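Side-chain contacts in beta-ketoacyl-[acyl-carrier-protein] synthase FabY (Pseudomonas aeruginosa, PDB 4CW4), which catalyses the condensation of acetyl-CoA with malonyl-ACP to acetoacetyl-ACP, the primer that starts fatty acid synthesis: residues A[9-14]-A[376-381]; A[31-36]-A[473-478]; A[295-300]-A[390-395]; A[411-416]-A[534-539]; A[423-428]-A[548-553]. One frame throughout, in Å; residues are numbered along the deposited sequence.

All five contacts are buried and none has a hydrogen bond between its segments. Contacts 3, 4 and 5 touch one another around strands 387-394, 532-539 and 543-550; contacts 4 and 5 both use helix 409-425, and all three, like contact 1, reach the second subunit. Contact 1 packs a helix on neighbouring strand 10-19 and also touches contact 3. Contact 2 stands apart, its centre about 22 Å or more from the centres of the other four. The chemistry follows place: contacts 1 and 5 are purely aliphatic, contact 3 is aliphatic beside a polar subunit boundary, contact 2 sets methionine on tyrosine, and contact 4 carries a buried asparagine amide near the active site.

Contact 1 (A[9-14]-A[376-381]); sequences LPVIVG and ELALRL
V11 and V13, two residues apart on strand 10-19, both turn their side chains to A378 of helix 375-381, and its methyl is the meeting point. CG2 of V11 comes closest, 3.7 Å from A378 CB. CG1 of V13 follows more loosely at 4.2 Å from the same carbon. In V11 the torsion (chi1 -63°) lays CG1 beside the backbone N and leaves CG2, wedged between N and the carbonyl carbon, as the branch that reaches the helix. V13 CA and A378 CA are 7.5 Å apart, a close approach consistent with the small alanine. In the next shell, strand 10-19 is fixed by backbone bonds to strand 366-374 on one edge and 387-394 on the other, with a classic beta bulge where V13 and G14 both face V371. Helix 375-381 follows directly on strand 366-374; D374 OD1 accepts from L377 N, and D375 OD1 ties L9 N to the same turn. A383 also packs on V13. With only methyl groups meeting and no polar atom between them, the contact is held by dispersion and burial, and the backbone bonds to the neighbouring strands position the valines that face the helix.

Contact 2 (A[31-36]-A[473-478]); sequences RRMVIE and AYVGHS
M33 lies over one face of the Y474 ring. Its CB sits almost squarely above the ring centre, 3.8 Å from the centroid and 10° off the normal, a CH-pi contact. The side chain then runs back over the ring toward the tyrosine backbone, so that SD reaches a position 4.3 Å from the centroid but 41° off the normal: a slanting Met-aromatic contact in which the sulfur is nearer the root of the side chain, 3.5 Å from Y474 CB. This course follows from M33 CG standing anti to the carbonyl carbon (chi1 -65°) with the chain extended to SD; the bend about the CG-SD bond turns CE aside. V475 CG1 touches M33 SD more loosely, at 4.2 Å. At the far part of the ring the M33 carbonyl oxygen approaches CE1 of Y474, 3.1 Å away. The Y474 hydroxyl is hydrogen-bonded to K503 NZ, which also forms a salt bridge with E36, a second tie between the two segments. Both helices finish here: V34 leaves helical angles after M33, and G476 does so after V475 with positive phi. That turn leads into H477, whose ring packs on C286. H477 is a predicted catalytic histidine, and with C286 and H439 it matches the Cys-His-His active site of KAS I/II-type ketosynthases.

Contact 3 (A[295-300]-A[390-395]); sequences KGIDVI and TDVFIN
I297 supplies the tight part, its CD1 methyl pressed against V392 and the backbone of D391 on strand 387-394. CD1 lies 3.8 Å from V392 CG2 and meets D391 at its carbonyl carbon. The second I297 branch, CG2, stands 4.1 Å from the carbonyl oxygen of T390, so the two branches span three successive residues, T390 to V392. With CG1 beside the backbone N (chi1 -69°) and the chain extended beyond it (chi2 164°), the delta methyl is carried out from the helix to the strand. Helix 288-301 begins just after C286, the inferred active-site cysteine, and lies in the buried helical layer of the five-layered thiolase fold; L290 and L293 from its earlier turns also pack on V392. The axes of 295-300 and 390-394 come within 8.3 Å, with 133° between their directions. The other side is looser and polar. T390 and D391 point their CB atoms away from the helix, and D391 OD2 forms a salt bridge with R633 of the second subunit, whose other terminal nitrogen, NH1, bonds the T390 carbonyl. D298 OD1 stays 6.1 Å from D391 OD1, a spacing of like charges that R633 probably eases; OD2 of D298 is hydrogen-bonded to Q304 of the second subunit.

Contact 4 (A[411-416]-A[534-539]); sequences YLTVAK and FINSKG
Near the active site of the ketosynthase fold, V414 and T413 on helix 409-425 meet N536 on strand 532-539, with the N536 side chain about 5 Å from that of H439, a predicted catalytic histidine. V414 CG2 comes from above the amide plane on its oxygen side, 3.3 Å from N536 OD1 and 3.8 Å from its CG, the two side chains crossing almost at right angles. With chi1 at -160° the amide of N536 is turned from the strand across to the helix. T413 OG1 lies 4.1 Å from N536 OD1, and the link between them is indirect: S546 OG and N410 ND2 are each hydrogen-bonded to both atoms. The amide nitrogen is held as well, ND2 bonding to E450 OE2. With its oxygen gripped twice and its nitrogen bonded to a carboxylate, the buried amide is fixed in rotation, and the valine methyl meets a polar group whose needs are met elsewhere. V414 also packs on V457 of helix 444-461 and on S546 of strand 543-550. Strand 532-539 runs between 434-437 and 543-550, with helix 409-425 on the face that N536 addresses and helix 482-496 on the face reached by I535 and S537.

Contact 5 (A[423-428]-A[548-553]); sequences QIVGLD and VVLSPR
No ring, amide or guanidinium meets another group where I424 and V425 pack on L550; the flat guanidinium of R553 turns elsewhere, to a salt bridge with E531, so the contact has aliphatic branches in place of faces and edges. L550 is forked between its two partners. Its CD1 lies 4.1 Å from I424 CG2, and its CD2 is equally far from V425 CG1. The approaches differ: I424 crosses the leucine at about a right angle, whereas V425 runs alongside it in the opposite direction. L550 CG sits beside the backbone N (chi1 -50°), anti to the carbonyl carbon, and this sends the fork toward the helix. At 4.1 Å both contacts are easy rather than tight. Each segment changes course here. Helix 409-425 ends at V425, and G426, with phi 91°, is the N-cap of helix 427-433. After L550 the strand gives way to S551, the N-cap of helix 552-563; S551 OG bonds to I554 N. M558 of helix 552-563 touches both I424 and L550, and I554 reaches V425. The contact thus lies where helix 409-425 and strand 543-550 end together, beside T390 of strand 387-394 and against helix 552-563, with D631 of the second subunit against I424.

Contact 1 (A[9-14]-A[376-381])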
# COMPACT_ATOMS: atom_id res chain seq x y z
N LEU A 9 24.50 1.39 12.04
CA LEU A 9 23.96 2.74 11.77
C LEU A 9 23.60 2.88 10.30
O LEU A 9 24.43 2.63 9.45
CB LEU A 9 25.02 3.81 12.10
CG LEU A 9 24.63 5.27 11.85
CD1 LEU A 9 23.55 5.72 12.82
CD2 LEU A 9 25.83 6.21 11.94
N PRO A 10 22.35 3.27 10.00
CA PRO A 10 22.00 3.50 8.59
C PRO A 10 22.59 4.80 8.05
O PRO A 10 22.27 5.90 8.53
CB PRO A 10 20.46 3.59 8.62
CG PRO A 10 20.06 2.92 9.90
CD PRO A 10 21.14 3.32 10.85
N VAL A 11 23.45 4.69 7.04
CA VAL A 11 24.03 5.87 6.43
C VAL A 11 23.52 6.01 5.00
O VAL A 11 23.29 5.02 4.31
CB VAL A 11 25.57 5.89 6.49
CG1 VAL A 11 26.04 5.92 7.93
CG2 VAL A 11 26.20 4.73 5.77
N ILE A 12 23.31 7.27 4.59
CA ILE A 12 22.84 7.59 3.26
C ILE A 12 24.03 7.69 2.32
O ILE A 12 24.85 8.60 2.46
CB ILE A 12 22.05 8.92 3.23
CG1 ILE A 12 20.87 8.89 4.22
CG2 ILE A 12 21.58 9.22 1.80
CD1 ILE A 12 20.27 10.25 4.47
N VAL A 13 24.16 6.73 1.40
CA VAL A 13 25.32 6.66 0.52
C VAL A 13 25.01 7.13 -0.91
O VAL A 13 25.92 7.26 -1.74
CB VAL A 13 25.95 5.24 0.48
CG1 VAL A 13 26.30 4.78 1.90
CG2 VAL A 13 25.02 4.24 -0.21
N GLY A 14 23.74 7.42 -1.18
CA GLY A 14 23.34 7.92 -2.49
C GLY A 14 21.92 8.43 -2.41
O GLY A 14 21.20 8.09 -1.48
N GLU A 376 29.24 -0.44 8.54
CA GLU A 376 30.38 -1.31 8.30
C GLU A 376 30.59 -1.54 6.80
O GLU A 376 31.71 -1.47 6.30
CB GLU A 376 30.18 -2.62 9.05
CG GLU A 376 31.34 -3.57 8.99
CD GLU A 376 31.12 -4.75 9.91
OE1 GLU A 376 30.36 -5.67 9.53
OE2 GLU A 376 31.69 -4.75 11.01
N LEU A 377 29.50 -1.82 6.08
CA LEU A 377 29.59 -2.01 4.65
C LEU A 377 30.02 -0.70 3.96
O LEU A 377 30.82 -0.72 3.02
CB LEU A 377 28.24 -2.49 4.09
CG LEU A 377 28.22 -2.75 2.58
CD1 LEU A 377 29.16 -3.90 2.21
CD2 LEU A 377 26.81 -2.99 2.08
N ALA A 378 29.46 0.43 4.38
CA ALA A 378 29.85 1.72 3.81
C ALA A 378 31.36 1.94 3.96
O ALA A 378 32.03 2.35 3.03
CB ALA A 378 29.07 2.85 4.46
N LEU A 379 31.86 1.62 5.15
CA LEU A 379 33.28 1.76 5.46
C LEU A 379 34.11 0.89 4.51
O LEU A 379 35.09 1.34 3.92
CB LEU A 379 33.52 1.35 6.92
CG LEU A 379 34.88 1.72 7.53
CD1 LEU A 379 34.87 3.18 7.99
CD2 LEU A 379 35.23 0.77 8.68
N ARG A 380 33.69 -0.36 4.38
CA ARG A 380 34.37 -1.33 3.52
C ARG A 380 34.44 -0.88 2.06
O ARG A 380 35.46 -1.07 1.40
CB ARG A 380 33.68 -2.70 3.61
CG ARG A 380 34.50 -3.80 2.98
CD ARG A 380 33.70 -5.03 2.62
NE ARG A 380 32.82 -5.48 3.68
CZ ARG A 380 31.80 -6.31 3.49
NH1 ARG A 380 31.55 -6.81 2.29
NH2 ARG A 380 31.03 -6.65 4.50
N LEU A 381 33.37 -0.27 1.55
CA LEU A 381 33.27 0.04 0.13
C LEU A 381 33.73 1.43 -0.21
O LEU A 381 33.80 1.78 -1.39
CB LEU A 381 31.83 -0.10 -0.36
CG LEU A 381 31.21 -1.49 -0.24
CD1 LEU A 381 29.80 -1.46 -0.83
CD2 LEU A 381 32.07 -2.54 -0.90

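Contact 2 (A[31-36]-A[473-478])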
# COMPACT_ATOMS: atom_id res chain seq x y z
N ARG A 31 19.49 23.16 -5.28
CA ARG A 31 20.07 24.38 -5.79
C ARG A 31 19.04 25.21 -6.55
O ARG A 31 19.06 26.43 -6.46
CB ARG A 31 21.28 24.10 -6.68
CG ARG A 31 22.53 23.77 -5.91
CD ARG A 31 23.68 23.61 -6.90
NE ARG A 31 23.94 22.22 -7.15
CZ ARG A 31 24.86 21.78 -8.01
NH1 ARG A 31 25.48 22.61 -8.84
NH2 ARG A 31 25.11 20.49 -8.09
N ARG A 32 18.16 24.58 -7.32
CA ARG A 32 17.10 25.33 -7.97
C ARG A 32 16.24 26.06 -6.93
O ARG A 32 15.83 27.21 -7.14
CB ARG A 32 16.21 24.43 -8.83
CG ARG A 32 14.87 25.06 -9.27
CD ARG A 32 15.08 26.22 -10.19
NE ARG A 32 13.82 26.89 -10.54
CZ ARG A 32 13.34 27.97 -9.94
NH1 ARG A 32 13.97 28.51 -8.91
NH2 ARG A 32 12.20 28.51 -10.36
N MET A 33 15.94 25.38 -5.82
CA MET A 33 15.11 26.01 -4.81
C MET A 33 15.79 27.22 -4.17
O MET A 33 15.11 28.19 -3.86
CB MET A 33 14.66 24.97 -3.78
CG MET A 33 13.76 23.93 -4.41
SD MET A 33 13.00 22.76 -3.26
CE MET A 33 14.23 21.46 -3.22
N VAL A 34 17.11 27.18 -3.99
CA VAL A 34 17.83 28.32 -3.41
C VAL A 34 18.75 28.98 -4.43
O VAL A 34 19.82 29.47 -4.10
CB VAL A 34 18.62 27.91 -2.14
CG1 VAL A 34 17.65 27.41 -1.08
CG2 VAL A 34 19.68 26.86 -2.47
N ILE A 35 18.28 29.06 -5.67
CA ILE A 35 19.16 29.35 -6.79
C ILE A 35 19.84 30.71 -6.67
O ILE A 35 21.03 30.86 -6.98
CB ILE A 35 18.40 29.20 -8.12
CG1 ILE A 35 19.38 29.13 -9.31
CG2 ILE A 35 17.35 30.30 -8.31
CD1 ILE A 35 20.06 27.80 -9.47
N GLU A 36 19.11 31.68 -6.15
CA GLU A 36 19.65 33.03 -6.06
C GLU A 36 20.69 33.17 -4.94
O GLU A 36 21.46 34.13 -4.91
CB GLU A 36 18.50 34.03 -5.85
CG GLU A 36 17.81 33.88 -4.52
CD GLU A 36 16.57 32.98 -4.54
OE1 GLU A 36 16.45 32.01 -5.34
OE2 GLU A 36 15.69 33.27 -3.71
N ALA A 473 6.46 24.63 -0.48
CA ALA A 473 6.35 25.95 -1.09
C ALA A 473 6.91 25.94 -2.51
O ALA A 473 6.42 26.65 -3.40
CB ALA A 473 7.11 26.97 -0.25
N TYR A 474 7.98 25.17 -2.69
CA TYR A 474 8.66 25.05 -3.98
C TYR A 474 8.06 24.01 -4.91
O TYR A 474 7.89 24.28 -6.10
CB TYR A 474 10.14 24.71 -3.77
CG TYR A 474 10.92 25.76 -3.01
CD1 TYR A 474 11.39 26.89 -3.67
CD2 TYR A 474 11.18 25.63 -1.65
CE1 TYR A 474 12.12 27.86 -3.01
CE2 TYR A 474 11.91 26.62 -0.97
CZ TYR A 474 12.37 27.73 -1.66
OH TYR A 474 13.09 28.71 -1.02
N VAL A 475 7.82 22.80 -4.40
CA VAL A 475 7.49 21.67 -5.27
C VAL A 475 6.12 21.08 -5.03
O VAL A 475 5.78 20.07 -5.62
CB VAL A 475 8.56 20.55 -5.14
CG1 VAL A 475 9.94 21.09 -5.52
CG2 VAL A 475 8.58 19.95 -3.71
N GLY A 476 5.31 21.73 -4.20
CA GLY A 476 4.00 21.21 -3.90
C GLY A 476 4.07 19.92 -3.11
O GLY A 476 5.12 19.57 -2.55
N HIS A 477 2.93 19.24 -3.05
CA HIS A 477 2.72 18.07 -2.22
C HIS A 477 2.63 16.82 -3.09
O HIS A 477 1.62 16.59 -3.75
CB HIS A 477 1.42 18.28 -1.47
CG HIS A 477 1.20 17.31 -0.36
ND1 HIS A 477 1.86 16.11 -0.29
CD2 HIS A 477 0.40 17.37 0.74
CE1 HIS A 477 1.50 15.47 0.81
NE2 HIS A 477 0.61 16.21 1.45
N SER A 478 3.69 16.03 -3.10
CA SER A 478 3.77 14.83 -3.95
C SER A 478 3.26 13.56 -3.27
O SER A 478 3.54 12.45 -3.71
CB SER A 478 5.20 14.62 -4.44
OG SER A 478 6.05 14.45 -3.32

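Contact 3 (A[295-300]-A[390-395])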
# COMPACT_ATOMS: atom_id res chain seq x y z
N LYS A 295 10.82 1.17 8.05
CA LYS A 295 11.14 -0.20 7.70
C LYS A 295 12.61 -0.33 7.28
O LYS A 295 13.30 -1.27 7.70
CB LYS A 295 10.19 -0.68 6.60
CG LYS A 295 10.39 -2.11 6.14
CD LYS A 295 9.76 -3.11 7.08
CE LYS A 295 10.15 -4.52 6.65
NZ LYS A 295 9.55 -5.56 7.50
N GLY A 296 13.10 0.62 6.50
CA GLY A 296 14.49 0.57 6.07
C GLY A 296 15.47 0.63 7.21
O GLY A 296 16.45 -0.11 7.22
N ILE A 297 15.22 1.52 8.17
CA ILE A 297 16.09 1.66 9.33
C ILE A 297 16.03 0.37 10.12
O ILE A 297 17.05 -0.15 10.57
CB ILE A 297 15.62 2.83 10.23
CG1 ILE A 297 15.85 4.17 9.54
CG2 ILE A 297 16.31 2.79 11.60
CD1 ILE A 297 15.04 5.27 10.22
N ASP A 298 14.83 -0.15 10.29
CA ASP A 298 14.69 -1.32 11.14
C ASP A 298 15.39 -2.54 10.57
O ASP A 298 15.98 -3.31 11.33
CB ASP A 298 13.23 -1.61 11.42
CG ASP A 298 12.63 -0.62 12.40
OD1 ASP A 298 13.37 0.23 12.95
OD2 ASP A 298 11.42 -0.72 12.63
N VAL A 299 15.35 -2.74 9.26
CA VAL A 299 16.02 -3.89 8.68
C VAL A 299 17.53 -3.75 8.76
O VAL A 299 18.23 -4.77 8.84
CB VAL A 299 15.57 -4.22 7.24
CG1 VAL A 299 14.09 -4.55 7.22
CG2 VAL A 299 15.83 -3.09 6.29
N ILE A 300 18.05 -2.51 8.79
CA ILE A 300 19.49 -2.34 8.94
C ILE A 300 19.89 -2.57 10.38
O ILE A 300 20.83 -3.31 10.64
CB ILE A 300 19.96 -0.95 8.44
CG1 ILE A 300 19.87 -0.92 6.91
CG2 ILE A 300 21.38 -0.66 8.88
CD1 ILE A 300 20.07 0.44 6.30
N THR A 390 18.49 7.80 11.97
CA THR A 390 18.55 7.06 13.22
C THR A 390 17.19 6.57 13.71
O THR A 390 17.12 5.59 14.44
CB THR A 390 19.22 7.87 14.32
OG1 THR A 390 18.68 9.18 14.35
CG2 THR A 390 20.73 7.97 14.09
N ASP A 391 16.11 7.24 13.34
CA ASP A 391 14.80 6.87 13.81
C ASP A 391 13.73 7.49 12.96
O ASP A 391 13.91 8.61 12.44
CB ASP A 391 14.56 7.35 15.25
CG ASP A 391 15.00 6.35 16.32
OD1 ASP A 391 14.56 5.16 16.32
OD2 ASP A 391 15.80 6.76 17.17
N VAL A 392 12.61 6.79 12.88
CA VAL A 392 11.34 7.34 12.46
C VAL A 392 10.30 6.88 13.46
O VAL A 392 10.21 5.69 13.77
CB VAL A 392 10.93 6.85 11.05
CG1 VAL A 392 9.48 7.25 10.72
CG2 VAL A 392 11.90 7.40 9.99
N PHE A 393 9.52 7.83 13.94
CA PHE A 393 8.42 7.53 14.84
C PHE A 393 7.09 7.81 14.17
O PHE A 393 6.91 8.83 13.50
CB PHE A 393 8.57 8.32 16.13
CG PHE A 393 9.82 7.94 16.89
CD1 PHE A 393 9.92 6.71 17.52
CD2 PHE A 393 10.89 8.79 16.94
CE1 PHE A 393 11.09 6.35 18.17
CE2 PHE A 393 12.06 8.44 17.60
CZ PHE A 393 12.15 7.23 18.23
N ILE A 394 6.17 6.87 14.35
CA ILE A 394 4.87 6.89 13.73
C ILE A 394 3.81 6.69 14.81
O ILE A 394 3.90 5.76 15.61
CB ILE A 394 4.75 5.73 12.71
CG1 ILE A 394 5.70 5.98 11.52
CG2 ILE A 394 3.32 5.56 12.25
CD1 ILE A 394 5.87 4.78 10.57
N ASN A 395 2.82 7.56 14.84
CA ASN A 395 1.74 7.50 15.82
C ASN A 395 0.44 7.96 15.18
O ASN A 395 0.40 9.00 14.51
CB ASN A 395 2.03 8.40 17.03
CG ASN A 395 3.21 7.90 17.84
OD1 ASN A 395 4.36 8.29 17.59
ND2 ASN A 395 2.93 7.02 18.80

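Contact 4 (A[411-416]-A[534-539])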
# COMPACT_ATOMS: atom_id res chain seq x y z
N TYR A 411 1.92 15.09 17.80
CA TYR A 411 2.58 15.52 19.04
C TYR A 411 3.59 14.47 19.48
O TYR A 411 4.71 14.76 19.87
CB TYR A 411 1.58 15.77 20.17
CG TYR A 411 0.84 17.09 20.08
CD1 TYR A 411 -0.34 17.19 19.35
CD2 TYR A 411 1.32 18.23 20.72
CE1 TYR A 411 -1.02 18.39 19.26
CE2 TYR A 411 0.64 19.43 20.63
CZ TYR A 411 -0.53 19.50 19.89
OH TYR A 411 -1.24 20.68 19.77
N LEU A 412 3.14 13.22 19.42
CA LEU A 412 3.93 12.08 19.86
C LEU A 412 5.13 11.84 18.95
O LEU A 412 6.24 11.60 19.44
CB LEU A 412 3.06 10.83 19.94
CG LEU A 412 2.15 10.71 21.16
CD1 LEU A 412 1.19 11.87 21.32
CD2 LEU A 412 1.37 9.41 21.09
N THR A 413 4.93 11.91 17.63
CA THR A 413 6.04 11.64 16.72
C THR A 413 7.13 12.70 16.85
O THR A 413 8.31 12.37 16.88
CB THR A 413 5.60 11.47 15.24
OG1 THR A 413 5.16 12.72 14.68
CG2 THR A 413 4.47 10.46 15.10
N VAL A 414 6.75 13.97 16.91
CA VAL A 414 7.74 15.03 17.01
C VAL A 414 8.48 14.97 18.35
O VAL A 414 9.70 15.06 18.39
CB VAL A 414 7.12 16.43 16.79
CG1 VAL A 414 8.18 17.52 16.95
CG2 VAL A 414 6.47 16.50 15.38
N ALA A 415 7.75 14.79 19.44
CA ALA A 415 8.36 14.70 20.76
C ALA A 415 9.34 13.54 20.81
O ALA A 415 10.48 13.71 21.28
CB ALA A 415 7.31 14.55 21.84
N LYS A 416 8.92 12.37 20.36
CA LYS A 416 9.82 11.20 20.42
C LYS A 416 11.04 11.41 19.52
O LYS A 416 12.15 10.98 19.86
CB LYS A 416 9.09 9.91 20.02
CG LYS A 416 8.05 9.46 21.00
CD LYS A 416 7.39 8.18 20.54
CE LYS A 416 8.33 7.00 20.65
NZ LYS A 416 7.73 5.71 20.21
N PHE A 534 14.83 17.35 11.63
CA PHE A 534 13.61 16.62 11.92
C PHE A 534 12.66 16.78 10.73
O PHE A 534 12.22 17.90 10.42
CB PHE A 534 12.98 17.17 13.19
CG PHE A 534 13.89 17.07 14.38
CD1 PHE A 534 14.09 15.86 14.99
CD2 PHE A 534 14.55 18.18 14.86
CE1 PHE A 534 14.92 15.75 16.07
CE2 PHE A 534 15.40 18.07 15.93
CZ PHE A 534 15.59 16.85 16.54
N ILE A 535 12.38 15.66 10.07
CA ILE A 535 11.45 15.62 8.95
C ILE A 535 10.05 15.33 9.51
O ILE A 535 9.86 14.29 10.16
CB ILE A 535 11.81 14.50 7.95
CG1 ILE A 535 13.28 14.56 7.51
CG2 ILE A 535 10.89 14.56 6.75
CD1 ILE A 535 13.71 15.80 6.84
N ASN A 536 9.10 16.23 9.28
CA ASN A 536 7.76 16.06 9.82
C ASN A 536 6.71 15.86 8.74
O ASN A 536 6.71 16.55 7.71
CB ASN A 536 7.37 17.25 10.69
CG ASN A 536 6.23 16.91 11.63
OD1 ASN A 536 6.19 15.80 12.20
ND2 ASN A 536 5.26 17.80 11.75
N SER A 537 5.82 14.90 8.96
CA SER A 537 4.84 14.55 7.93
C SER A 537 3.56 13.98 8.51
O SER A 537 3.52 13.41 9.61
CB SER A 537 5.45 13.54 6.95
OG SER A 537 4.66 13.38 5.79
N LYS A 538 2.49 14.10 7.74
CA LYS A 538 1.21 13.63 8.20
C LYS A 538 0.35 13.49 7.00
O LYS A 538 0.67 13.95 5.89
CB LYS A 538 0.53 14.63 9.15
CG LYS A 538 1.47 15.60 9.85
CD LYS A 538 0.80 16.90 10.17
CE LYS A 538 -0.25 16.76 11.21
NZ LYS A 538 -0.17 17.86 12.20
N GLY A 539 -0.78 12.85 7.23
CA GLY A 539 -1.72 12.68 6.17
C GLY A 539 -3.00 12.32 6.81
O GLY A 539 -3.10 12.09 8.02

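Contact 5 (A[423-428]-A[548-553])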
# COMPACT_ATOMS: atom_id res chain seq x y z
N GLN A 423 19.41 12.03 22.76
CA GLN A 423 20.23 10.92 23.23
C GLN A 423 21.48 10.73 22.40
O GLN A 423 22.50 10.26 22.90
CB GLN A 423 19.44 9.62 23.22
CG GLN A 423 18.24 9.61 24.12
CD GLN A 423 17.77 8.21 24.41
OE1 GLN A 423 16.65 7.82 24.07
NE2 GLN A 423 18.65 7.44 25.05
N ILE A 424 21.41 11.08 21.12
CA ILE A 424 22.50 10.78 20.21
C ILE A 424 23.48 11.93 20.07
O ILE A 424 24.68 11.70 20.09
CB ILE A 424 21.97 10.31 18.83
CG1 ILE A 424 21.28 8.95 18.97
CG2 ILE A 424 23.12 10.23 17.82
CD1 ILE A 424 20.49 8.47 17.74
N VAL A 425 22.98 13.17 19.95
CA VAL A 425 23.87 14.32 19.73
C VAL A 425 23.94 15.28 20.92
O VAL A 425 24.77 16.18 20.93
CB VAL A 425 23.49 15.14 18.44
CG1 VAL A 425 23.53 14.27 17.19
CG2 VAL A 425 22.11 15.79 18.57
N GLY A 426 23.08 15.09 21.91
CA GLY A 426 23.03 15.96 23.07
C GLY A 426 22.09 17.13 22.94
O GLY A 426 21.73 17.53 21.82
N LEU A 427 21.69 17.68 24.08
CA LEU A 427 20.73 18.77 24.14
C LEU A 427 21.22 20.03 23.44
O LEU A 427 20.45 20.71 22.79
CB LEU A 427 20.42 19.15 25.58
CG LEU A 427 19.08 18.80 26.19
CD1 LEU A 427 19.04 19.40 27.60
CD2 LEU A 427 17.89 19.27 25.33
N ASP A 428 22.49 20.38 23.62
CA ASP A 428 23.03 21.61 23.04
C ASP A 428 22.92 21.59 21.52
O ASP A 428 22.49 22.57 20.91
CB ASP A 428 24.48 21.83 23.46
CG ASP A 428 25.06 23.11 22.89
OD1 ASP A 428 24.67 24.19 23.37
OD2 ASP A 428 25.89 23.04 21.96
N VAL A 548 14.47 11.45 11.99
CA VAL A 548 15.69 12.10 12.46
C VAL A 548 16.83 11.83 11.48
O VAL A 548 17.17 10.68 11.21
CB VAL A 548 16.09 11.59 13.86
CG1 VAL A 548 17.34 12.31 14.36
CG2 VAL A 548 14.95 11.77 14.84
N VAL A 549 17.41 12.90 10.96
CA VAL A 549 18.52 12.81 10.01
C VAL A 549 19.71 13.56 10.59
O VAL A 549 19.58 14.71 11.02
CB VAL A 549 18.15 13.44 8.64
CG1 VAL A 549 19.21 13.08 7.59
CG2 VAL A 549 16.76 13.03 8.19
N LEU A 550 20.86 12.90 10.61
CA LEU A 550 22.12 13.47 11.08
C LEU A 550 22.98 13.88 9.91
O LEU A 550 22.96 13.23 8.86
CB LEU A 550 22.89 12.45 11.92
CG LEU A 550 22.12 11.73 13.03
CD1 LEU A 550 23.04 10.76 13.76
CD2 LEU A 550 21.50 12.74 13.99
N SER A 551 23.75 14.96 10.07
CA SER A 551 24.62 15.44 9.02
C SER A 551 25.78 14.48 8.75
O SER A 551 26.12 13.64 9.59
CB SER A 551 25.24 16.78 9.43
OG SER A 551 26.14 16.57 10.51
N PRO A 552 26.44 14.66 7.59
CA PRO A 552 27.69 13.93 7.37
C PRO A 552 28.73 14.13 8.47
O PRO A 552 29.40 13.16 8.84
CB PRO A 552 28.18 14.49 6.04
CG PRO A 552 26.93 14.86 5.32
CD PRO A 552 26.00 15.38 6.38
N ARG A 553 28.86 15.34 9.01
CA ARG A 553 29.86 15.56 10.05
C ARG A 553 29.59 14.68 11.26
O ARG A 553 30.52 14.07 11.80
CB ARG A 553 29.91 17.01 10.51
CG ARG A 553 31.06 17.28 11.48
CD ARG A 553 31.14 18.73 11.91
NE ARG A 553 30.20 19.00 13.00
CZ ARG A 553 30.39 18.61 14.26
NH1 ARG A 553 31.48 17.92 14.60
NH2 ARG A 553 29.48 18.90 15.18